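Local coordinates for CrmK (Actinoalloteichus sp. WH1-2216-6, PDB 5I1V), which is a flavin-dependent oxidase with covalently bound FAD that takes part in recycling shunt products during caerulomycin biosynthesis, at residues D177-A185 / N474-W485. Sequence-based numbering, arbitrary orientation.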
loop_
_atom_site.group_PDB
_atom_site.type_symbol
_atom_site.label_atom_id
_atom_site.label_comp_id
_atom_site.label_asym_id
_atom_site.label_seq_id
_atom_site.Cartn_x
_atom_site.Cartn_y
_atom_site.Cartn_z
ATOM N N ASP A 177 9.898 37.295 -8.164
ATOM C CA ASP A 177 9.976 36.302 -9.266
ATOM C C ASP A 177 9.116 36.778 -10.433
ATOM O O ASP A 177 7.923 37.044 -10.251
ATOM C CB ASP A 177 9.506 34.916 -8.757
ATOM C CG ASP A 177 9.769 33.752 -9.762
ATOM O OD1 ASP A 177 9.432 33.847 -10.944
ATOM O OD2 ASP A 177 10.325 32.726 -9.347
ATOM N N PRO A 178 9.716 36.905 -11.640
ATOM C CA PRO A 178 8.895 37.311 -12.796
ATOM C C PRO A 178 7.737 36.311 -13.115
ATOM O O PRO A 178 6.695 36.705 -13.659
ATOM C CB PRO A 178 9.928 37.463 -13.925
ATOM C CG PRO A 178 11.107 36.606 -13.502
ATOM C CD PRO A 178 11.119 36.639 -12.015
ATOM N N ASN A 179 7.871 35.058 -12.683
ATOM C CA ASN A 179 6.839 34.050 -12.934
ATOM C C ASN A 179 6.063 33.660 -11.701
ATOM O O ASN A 179 5.575 32.543 -11.607
ATOM C CB ASN A 179 7.531 32.844 -13.541
ATOM C CG ASN A 179 8.254 33.215 -14.812
ATOM O OD1 ASN A 179 7.812 34.095 -15.511
ATOM N ND2 ASN A 179 9.351 32.572 -15.090
ATOM N N ARG A 180 5.918 34.598 -10.763
ATOM C CA ARG A 180 5.238 34.307 -9.526
ATOM C C ARG A 180 3.767 34.010 -9.750
ATOM O O ARG A 180 3.164 33.277 -8.986
ATOM C CB ARG A 180 5.397 35.475 -8.562
ATOM C CG ARG A 180 5.142 35.124 -7.126
ATOM C CD ARG A 180 5.314 36.349 -6.240
ATOM N NE ARG A 180 5.341 35.886 -4.862
ATOM C CZ ARG A 180 4.271 35.556 -4.146
ATOM N NH1 ARG A 180 3.060 35.665 -4.658
ATOM N NH2 ARG A 180 4.423 35.123 -2.893
ATOM N N ASP A 181 3.178 34.568 -10.802
ATOM C CA ASP A 181 1.810 34.221 -11.159
ATOM C C ASP A 181 1.621 32.724 -11.432
ATOM O O ASP A 181 0.641 32.119 -11.004
ATOM C CB ASP A 181 1.301 35.075 -12.342
ATOM C CG ASP A 181 2.146 34.917 -13.618
ATOM O OD1 ASP A 181 3.388 34.661 -13.551
ATOM O OD2 ASP A 181 1.572 35.110 -14.719
ATOM N N LEU A 182 2.527 32.136 -12.192
ATOM C CA LEU A 182 2.520 30.696 -12.434
ATOM C C LEU A 182 2.644 29.888 -11.143
ATOM O O LEU A 182 1.938 28.869 -10.954
ATOM C CB LEU A 182 3.628 30.287 -13.418
ATOM C CG LEU A 182 3.550 28.904 -14.017
ATOM C CD1 LEU A 182 2.175 28.691 -14.648
ATOM C CD2 LEU A 182 4.670 28.712 -15.035
ATOM N N TRP A 183 3.517 30.333 -10.242
ATOM C CA TRP A 183 3.662 29.681 -8.939
ATOM C C TRP A 183 2.344 29.779 -8.198
ATOM O O TRP A 183 1.843 28.786 -7.657
ATOM C CB TRP A 183 4.810 30.275 -8.123
ATOM C CG TRP A 183 4.762 29.853 -6.682
ATOM C CD1 TRP A 183 5.315 28.751 -6.132
ATOM C CD2 TRP A 183 4.065 30.522 -5.643
ATOM N NE1 TRP A 183 5.020 28.686 -4.811
ATOM C CE2 TRP A 183 4.232 29.761 -4.481
ATOM C CE3 TRP A 183 3.296 31.696 -5.594
ATOM C CZ2 TRP A 183 3.731 30.160 -3.246
ATOM C CZ3 TRP A 183 2.745 32.064 -4.405
ATOM C CH2 TRP A 183 2.965 31.306 -3.228
ATOM N N TRP A 184 1.724 30.961 -8.210
ATOM C CA TRP A 184 0.507 31.152 -7.460
ATOM C C TRP A 184 -0.635 30.276 -7.951
ATOM O O TRP A 184 -1.421 29.776 -7.163
ATOM C CB TRP A 184 0.099 32.624 -7.501
ATOM C CG TRP A 184 -1.115 32.979 -6.684
ATOM C CD1 TRP A 184 -1.128 33.356 -5.364
ATOM C CD2 TRP A 184 -2.477 33.051 -7.119
ATOM N NE1 TRP A 184 -2.394 33.651 -4.966
ATOM C CE2 TRP A 184 -3.249 33.477 -6.013
ATOM C CE3 TRP A 184 -3.120 32.791 -8.323
ATOM C CZ2 TRP A 184 -4.628 33.671 -6.084
ATOM C CZ3 TRP A 184 -4.482 32.993 -8.397
ATOM C CH2 TRP A 184 -5.228 33.426 -7.270
ATOM N N ALA A 185 -0.719 30.125 -9.270
ATOM C CA ALA A 185 -1.712 29.252 -9.882
ATOM C C ALA A 185 -1.615 27.798 -9.418
ATOM O O ALA A 185 -2.596 27.108 -9.329
ATOM C CB ALA A 185 -1.609 29.311 -11.372
ATOM N N ASN A 474 -11.348 33.492 -6.791
ATOM C CA ASN A 474 -10.080 33.434 -7.488
ATOM C C ASN A 474 -10.169 33.020 -8.970
ATOM O O ASN A 474 -9.172 33.036 -9.648
ATOM C CB ASN A 474 -9.162 32.447 -6.722
ATOM C CG ASN A 474 -8.647 33.068 -5.426
ATOM O OD1 ASN A 474 -8.677 34.289 -5.294
ATOM N ND2 ASN A 474 -8.229 32.262 -4.486
ATOM N N TYR A 475 -11.338 32.622 -9.455
ATOM C CA TYR A 475 -11.420 32.145 -10.828
ATOM C C TYR A 475 -10.951 33.151 -11.903
ATOM O O TYR A 475 -10.179 32.797 -12.786
ATOM C CB TYR A 475 -12.772 31.508 -11.098
ATOM C CG TYR A 475 -12.876 30.797 -12.448
ATOM C CD1 TYR A 475 -12.199 29.578 -12.702
ATOM C CD2 TYR A 475 -13.687 31.296 -13.445
ATOM C CE1 TYR A 475 -12.320 28.954 -13.932
ATOM C CE2 TYR A 475 -13.816 30.665 -14.650
ATOM C CZ TYR A 475 -13.101 29.496 -14.897
ATOM O OH TYR A 475 -13.240 28.882 -16.117
ATOM N N PRO A 476 -11.396 34.419 -11.856
ATOM C CA PRO A 476 -10.891 35.300 -12.909
ATOM C C PRO A 476 -9.371 35.544 -12.923
ATOM O O PRO A 476 -8.800 35.707 -13.966
ATOM C CB PRO A 476 -11.685 36.618 -12.660
ATOM C CG PRO A 476 -12.967 36.129 -12.082
ATOM C CD PRO A 476 -12.591 34.951 -11.213
ATOM N N ARG A 477 -8.717 35.571 -11.785
ATOM C CA ARG A 477 -7.274 35.702 -11.774
ATOM C C ARG A 477 -6.620 34.440 -12.383
ATOM O O ARG A 477 -5.672 34.544 -13.176
ATOM C CB ARG A 477 -6.751 35.927 -10.351
ATOM C CG ARG A 477 -5.237 35.974 -10.227
ATOM C CD ARG A 477 -4.569 37.012 -11.085
ATOM N NE ARG A 477 -3.193 37.139 -10.657
ATOM C CZ ARG A 477 -2.149 37.392 -11.429
ATOM N NH1 ARG A 477 -2.274 37.588 -12.701
ATOM N NH2 ARG A 477 -0.951 37.453 -10.892
ATOM N N LEU A 478 -7.150 33.281 -12.035
ATOM C CA LEU A 478 -6.671 32.034 -12.645
ATOM C C LEU A 478 -6.892 32.028 -14.178
ATOM O O LEU A 478 -6.038 31.572 -14.923
ATOM C CB LEU A 478 -7.336 30.815 -12.030
ATOM C CG LEU A 478 -6.937 30.534 -10.591
ATOM C CD1 LEU A 478 -7.926 29.535 -10.009
ATOM C CD2 LEU A 478 -5.509 29.985 -10.517
ATOM N N GLN A 479 -8.023 32.549 -14.639
ATOM C CA GLN A 479 -8.276 32.659 -16.102
ATOM C C GLN A 479 -7.232 33.574 -16.744
ATOM O O GLN A 479 -6.754 33.320 -17.821
ATOM C CB GLN A 479 -9.653 33.183 -16.357
ATOM C CG GLN A 479 -10.802 32.256 -16.022
ATOM C CD GLN A 479 -12.094 32.849 -16.504
ATOM O OE1 GLN A 479 -12.613 33.755 -15.886
ATOM N NE2 GLN A 479 -12.605 32.351 -17.614
ATOM N N GLU A 480 -6.855 34.646 -16.066
ATOM C CA GLU A 480 -5.809 35.531 -16.577
ATOM C C GLU A 480 -4.444 34.836 -16.644
ATOM O O GLU A 480 -3.647 35.017 -17.557
ATOM C CB GLU A 480 -5.739 36.798 -15.690
ATOM C CG GLU A 480 -4.476 37.618 -15.829
ATOM C CD GLU A 480 -4.393 38.752 -14.792
ATOM O OE1 GLU A 480 -5.008 38.650 -13.706
ATOM O OE2 GLU A 480 -3.691 39.747 -15.048
ATOM N N ILE A 481 -4.124 34.056 -15.632
ATOM C CA ILE A 481 -2.851 33.369 -15.647
ATOM C C ILE A 481 -2.896 32.281 -16.764
ATOM O O ILE A 481 -1.934 32.078 -17.490
ATOM C CB ILE A 481 -2.549 32.796 -14.248
ATOM C CG1 ILE A 481 -2.413 33.948 -13.277
ATOM C CG2 ILE A 481 -1.299 31.932 -14.259
ATOM C CD1 ILE A 481 -2.396 33.562 -11.803
ATOM N N LYS A 482 -4.012 31.595 -16.872
ATOM C CA LYS A 482 -4.225 30.593 -17.899
ATOM C C LYS A 482 -3.956 31.159 -19.281
ATOM O O LYS A 482 -3.252 30.584 -20.112
ATOM C CB LYS A 482 -5.658 30.060 -17.790
ATOM C CG LYS A 482 -6.151 29.245 -18.995
ATOM C CD LYS A 482 -5.540 27.843 -18.981
ATOM C CE LYS A 482 -5.922 27.066 -20.230
ATOM N NZ LYS A 482 -5.486 25.658 -20.100
ATOM N N SER A 483 -4.499 32.339 -19.496
ATOM C CA SER A 483 -4.413 32.983 -20.758
ATOM C C SER A 483 -2.976 33.435 -21.045
ATOM O O SER A 483 -2.556 33.460 -22.190
ATOM C CB SER A 483 -5.444 34.107 -20.813
ATOM O OG SER A 483 -5.060 35.038 -21.757
ATOM N N ARG A 484 -2.197 33.729 -20.013
ATOM C CA ARG A 484 -0.825 34.118 -20.226
ATOM C C ARG A 484 0.066 32.912 -20.493
ATOM O O ARG A 484 1.025 32.981 -21.271
ATOM C CB ARG A 484 -0.339 34.866 -18.984
ATOM C CG ARG A 484 1.141 35.175 -18.905
ATOM C CD ARG A 484 1.384 36.367 -17.959
ATOM N NE ARG A 484 2.399 36.136 -16.924
ATOM C CZ ARG A 484 3.725 36.178 -17.096
ATOM N NH1 ARG A 484 4.242 36.417 -18.292
ATOM N NH2 ARG A 484 4.543 35.966 -16.058
ATOM N N TRP A 485 -0.202 31.808 -19.807
ATOM C CA TRP A 485 0.779 30.703 -19.780
ATOM C C TRP A 485 0.423 29.495 -20.666
ATOM O O TRP A 485 1.310 28.734 -21.055
ATOM C CB TRP A 485 1.005 30.274 -18.337
ATOM C CG TRP A 485 1.912 31.160 -17.591
ATOM C CD1 TRP A 485 1.573 32.050 -16.633
ATOM C CD2 TRP A 485 3.330 31.248 -17.739
ATOM N NE1 TRP A 485 2.673 32.704 -16.190
ATOM C CE2 TRP A 485 3.775 32.204 -16.814
ATOM C CE3 TRP A 485 4.265 30.567 -18.500
ATOM C CZ2 TRP A 485 5.100 32.539 -16.669
ATOM C CZ3 TRP A 485 5.603 30.928 -18.377
ATOM C CH2 TRP A 485 6.003 31.892 -17.454
HETATM O O HOH W 1 -0.673 36.690 -15.031
#
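Asp181 and Ile481 face each other where the short helix 180-185 meets helix 475-485, the axes 10.0 Å apart at their closest and their N-to-C directions 125° apart. They interlock as knobs into holes. Arg484 grips the Asp181 carboxylate side-on, NE to OD2 (2.6 Å) and NH2 to OD1 (3.1 Å), the two flat groups only 16° apart. From the opposite face of the carboxylate, Trp485 NE1 donates to Asp181 OD2 (3.0 Å), while a water donates to OD2 and accepts a weak bond from Arg477 NH1. With its CG held between backbone N and carbonyl carbon (chi1 60°), the aspartate presents both oxygens to these donors. Leu182 lays CD2 over the six-membered ring of Trp485, 3.8 Å from its centroid, in a CH-pi contact. With an alanine at Trp485, a gap would probably open beside Leu182 and the carboxylate lose its donor opposite Arg484. Trp184 brings CE3 to Ile481 CD1 (3.6 Å) and CZ3 to Arg477 CG, while Ala185 packs on Leu478 CD2. The Leu182 side chain lies about 10 Å from the bound FAD; the contact joins helix 180-185, packed on Val169 and Ala171 of strand 166-172, to the chain's last helix in the berberine-like region.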